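Superantigen-like protein SSL10 (Staphylococcus aureus subsp. aureus, PDB 6LWT) probably inhibits classical-pathway complement activation by binding the Fc region of human IgG, and probably also hinders plasma clotting by binding prothrombin. Local coordinates at residues I131-L136 / V160-K165. Sequence-based numbering, arbitrary orientation.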
ATOM      1  N   ILE A 131       7.186   6.292  -1.890  1.00 20.60           N
ATOM      2  CA  ILE A 131       6.113   5.319  -1.958  1.00 19.93           C
ATOM      3  C   ILE A 131       5.375   5.367  -0.633  1.00 19.60           C
ATOM      4  O   ILE A 131       6.013   5.376   0.433  1.00 19.41           O
ATOM      5  CB  ILE A 131       6.640   3.897  -2.296  1.00 20.80           C
ATOM      6  CG1 ILE A 131       5.478   2.954  -2.598  1.00 21.77           C
ATOM      7  CG2 ILE A 131       7.532   3.309  -1.191  1.00 20.47           C
ATOM      8  CD1 ILE A 131       5.893   1.643  -3.227  1.00 22.48           C
ATOM      9  N   THR A 132       4.042   5.450  -0.681  1.00 18.04           N
ATOM     10  CA  THR A 132       3.277   5.332   0.548  1.00 17.55           C
ATOM     11  C   THR A 132       3.384   3.924   1.114  1.00 17.10           C
ATOM     12  O   THR A 132       3.526   2.931   0.373  1.00 16.61           O
ATOM     13  CB  THR A 132       1.784   5.709   0.376  1.00 18.25           C
ATOM     14  OG1 THR A 132       1.176   4.897  -0.647  1.00 17.63           O
ATOM     15  CG2 THR A 132       1.672   7.198   0.013  1.00 18.16           C
ATOM     16  N   LEU A 133       3.273   3.830   2.430  1.00 17.02           N
ATOM     17  CA  LEU A 133       3.084   2.523   3.066  1.00 17.06           C
ATOM     18  C   LEU A 133       1.879   1.787   2.505  1.00 16.26           C
ATOM     19  O   LEU A 133       1.922   0.568   2.362  1.00 16.15           O
ATOM     20  CB  LEU A 133       3.022   2.639   4.591  1.00 17.42           C
ATOM     21  CG  LEU A 133       2.866   1.308   5.349  1.00 17.51           C
ATOM     22  CD1 LEU A 133       4.063   0.380   5.174  1.00 17.82           C
ATOM     23  CD2 LEU A 133       2.636   1.561   6.822  1.00 17.86           C
ATOM     24  N   LYS A 134       0.821   2.520   2.146  1.00 16.85           N
ATOM     25  CA  LYS A 134      -0.336   1.940   1.476  1.00 16.93           C
ATOM     26  C   LYS A 134       0.021   1.155   0.206  1.00 17.46           C
ATOM     27  O   LYS A 134      -0.403   0.006   0.030  1.00 16.34           O
ATOM     28  CB  LYS A 134      -1.305   3.060   1.100  1.00 17.29           C
ATOM     29  CG  LYS A 134      -2.531   2.579   0.374  1.00 18.20           C
ATOM     30  CD  LYS A 134      -3.254   3.736  -0.303  1.00 17.86           C
ATOM     31  CE  LYS A 134      -4.573   3.276  -0.865  1.00 18.56           C
ATOM     32  NZ  LYS A 134      -5.494   2.781   0.183  1.00 19.36           N
ATOM     33  N   GLU A 135       0.772   1.800  -0.688  1.00 16.86           N
ATOM     34  CA  GLU A 135       1.125   1.190  -1.975  1.00 17.31           C
ATOM     35  C   GLU A 135       2.088   0.024  -1.781  1.00 17.44           C
ATOM     36  O   GLU A 135       1.958  -1.013  -2.441  1.00 16.57           O
ATOM     37  CB  GLU A 135       1.751   2.237  -2.909  1.00 18.92           C
ATOM     38  CG  GLU A 135       2.064   1.683  -4.289  1.00 19.90           C
ATOM     39  CD  GLU A 135       2.608   2.704  -5.279  1.00 23.49           C
ATOM     40  OE1 GLU A 135       2.429   3.926  -5.094  1.00 22.17           O
ATOM     41  OE2 GLU A 135       3.204   2.261  -6.281  1.00 25.75           O
ATOM     42  N   LEU A 136       3.042   0.191  -0.871  1.00 17.11           N
ATOM     43  CA  LEU A 136       4.011  -0.861  -0.593  1.00 18.53           C
ATOM     44  C   LEU A 136       3.317  -2.076   0.022  1.00 18.33           C
ATOM     45  O   LEU A 136       3.500  -3.199  -0.436  1.00 17.21           O
ATOM     46  CB  LEU A 136       5.139  -0.346   0.298  1.00 20.71           C
ATOM     47  CG  LEU A 136       6.342  -1.287   0.463  1.00 22.20           C
ATOM     48  CD1 LEU A 136       6.854  -1.844  -0.859  1.00 23.62           C
ATOM     49  CD2 LEU A 136       7.435  -0.541   1.198  1.00 24.61           C
ATOM     50  N   VAL A 160       5.040  -9.131   7.577  1.00 19.49           N
ATOM     51  CA  VAL A 160       5.984  -8.528   6.647  1.00 20.20           C
ATOM     52  C   VAL A 160       6.694  -7.386   7.351  1.00 18.65           C
ATOM     53  O   VAL A 160       6.022  -6.462   7.758  1.00 20.48           O
ATOM     54  CB  VAL A 160       5.277  -7.947   5.410  1.00 19.69           C
ATOM     55  CG1 VAL A 160       6.307  -7.276   4.506  1.00 19.01           C
ATOM     56  CG2 VAL A 160       4.494  -9.023   4.666  1.00 20.53           C
ATOM     57  N   LYS A 161       8.021  -7.425   7.457  1.00 17.73           N
ATOM     58  CA  LYS A 161       8.780  -6.365   8.127  1.00 18.33           C
ATOM     59  C   LYS A 161       9.611  -5.608   7.098  1.00 16.88           C
ATOM     60  O   LYS A 161      10.538  -6.171   6.510  1.00 15.43           O
ATOM     61  CB  LYS A 161       9.677  -6.919   9.231  1.00 21.06           C
ATOM     62  CG  LYS A 161      10.490  -5.850   9.982  1.00 24.15           C
ATOM     63  CD  LYS A 161      11.486  -6.455  10.968  1.00 28.12           C
ATOM     64  CE  LYS A 161      12.272  -5.377  11.706  1.00 33.20           C
ATOM     65  NZ  LYS A 161      12.677  -5.790  13.085  1.00 35.14           N
ATOM     66  N   ILE A 162       9.274  -4.342   6.913  1.00 16.42           N
ATOM     67  CA  ILE A 162      10.008  -3.466   6.010  1.00 16.47           C
ATOM     68  C   ILE A 162      11.004  -2.663   6.859  1.00 17.51           C
ATOM     69  O   ILE A 162      10.595  -1.850   7.694  1.00 17.53           O
ATOM     70  CB  ILE A 162       9.037  -2.529   5.261  1.00 16.47           C
ATOM     71  CG1 ILE A 162       8.011  -3.336   4.443  1.00 16.81           C
ATOM     72  CG2 ILE A 162       9.793  -1.547   4.383  1.00 16.57           C
ATOM     73  CD1 ILE A 162       6.708  -2.598   4.214  1.00 17.37           C
ATOM     74  N   SER A 163      12.302  -2.870   6.635  1.00 16.86           N
ATOM     75  CA  SER A 163      13.321  -2.180   7.374  1.00 16.54           C
ATOM     76  C   SER A 163      14.008  -1.122   6.517  1.00 17.50           C
ATOM     77  O   SER A 163      14.302  -1.343   5.321  1.00 16.62           O
ATOM     78  CB  SER A 163      14.335  -3.187   7.917  1.00 18.17           C
ATOM     79  OG  SER A 163      13.679  -4.063   8.830  1.00 19.97           O
ATOM     80  N   LEU A 164      14.267   0.014   7.147  1.00 17.17           N
ATOM     81  CA  LEU A 164      14.952   1.124   6.523  1.00 18.07           C
ATOM     82  C   LEU A 164      16.413   1.146   6.981  1.00 19.68           C
ATOM     83  O   LEU A 164      16.771   0.566   8.011  1.00 17.74           O
ATOM     84  CB  LEU A 164      14.271   2.452   6.825  1.00 17.99           C
ATOM     85  CG  LEU A 164      12.759   2.597   6.561  1.00 19.53           C
ATOM     86  CD1 LEU A 164      12.350   4.054   6.680  1.00 20.23           C
ATOM     87  CD2 LEU A 164      12.329   1.971   5.250  1.00 19.57           C
ATOM     88  N   LYS A 165      17.258   1.798   6.191  1.00 22.52           N
ATOM     89  CA  LYS A 165      18.691   1.841   6.485  1.00 24.28           C
ATOM     90  C   LYS A 165      19.059   2.412   7.862  1.00 24.81           C
ATOM     91  O   LYS A 165      20.051   1.982   8.457  1.00 26.31           O
ATOM     92  CB  LYS A 165      19.431   2.570   5.356  1.00 26.31           C
ATOM     93  CG  LYS A 165      19.539   1.669   4.145  1.00 28.51           C
ATOM     94  CD  LYS A 165      19.870   2.414   2.873  1.00 31.34           C
ATOM     95  CE  LYS A 165      19.728   1.450   1.721  1.00 32.79           C
ATOM     96  NZ  LYS A 165      20.054   2.121   0.446  1.00 34.20           N
TER
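The CA atoms of L136, in the first turn of helix 133-148, and I162, in strand 159-164, are 9.3 Å apart, the nearest such pair of the two segments, and apolar side chains meet across the gap. I162 points from the strand toward the helix and meets L136 tip to tip: I162 CD1 lies 3.7 Å from L136 CD2 and 4.0 Å from L136 CG. I162 CG2 makes a looser second contact with L136 CD2, at 4.1 Å. With CG1 beside the backbone N (chi1 -59°) and anti to the carbonyl carbon, I162 sends its longer branch out to the helix, while the beta-branched shape suits an extended strand. L133, one turn earlier, leans in obliquely and brings L133 CD1 to 4.1 Å from I162 CD1; leucine suits both helical places, its forked end reaching well beyond the backbone. T132 caps the helix N-terminus: its OG1 accepts from E135 N at 3.1 Å (N-H...O angle 156°). A threonine hydroxyl is well placed to satisfy such an amide, and L136 N hydrogen-bonds to T132 O in the first turn of the helix. The contact is helix-on-sheet packing within the beta-grasp domain: the long helix lies against the mixed sheet, where L136 and I162 also touch I192 of strand 192-198, and L133 rests on Y170 of strand 169-173.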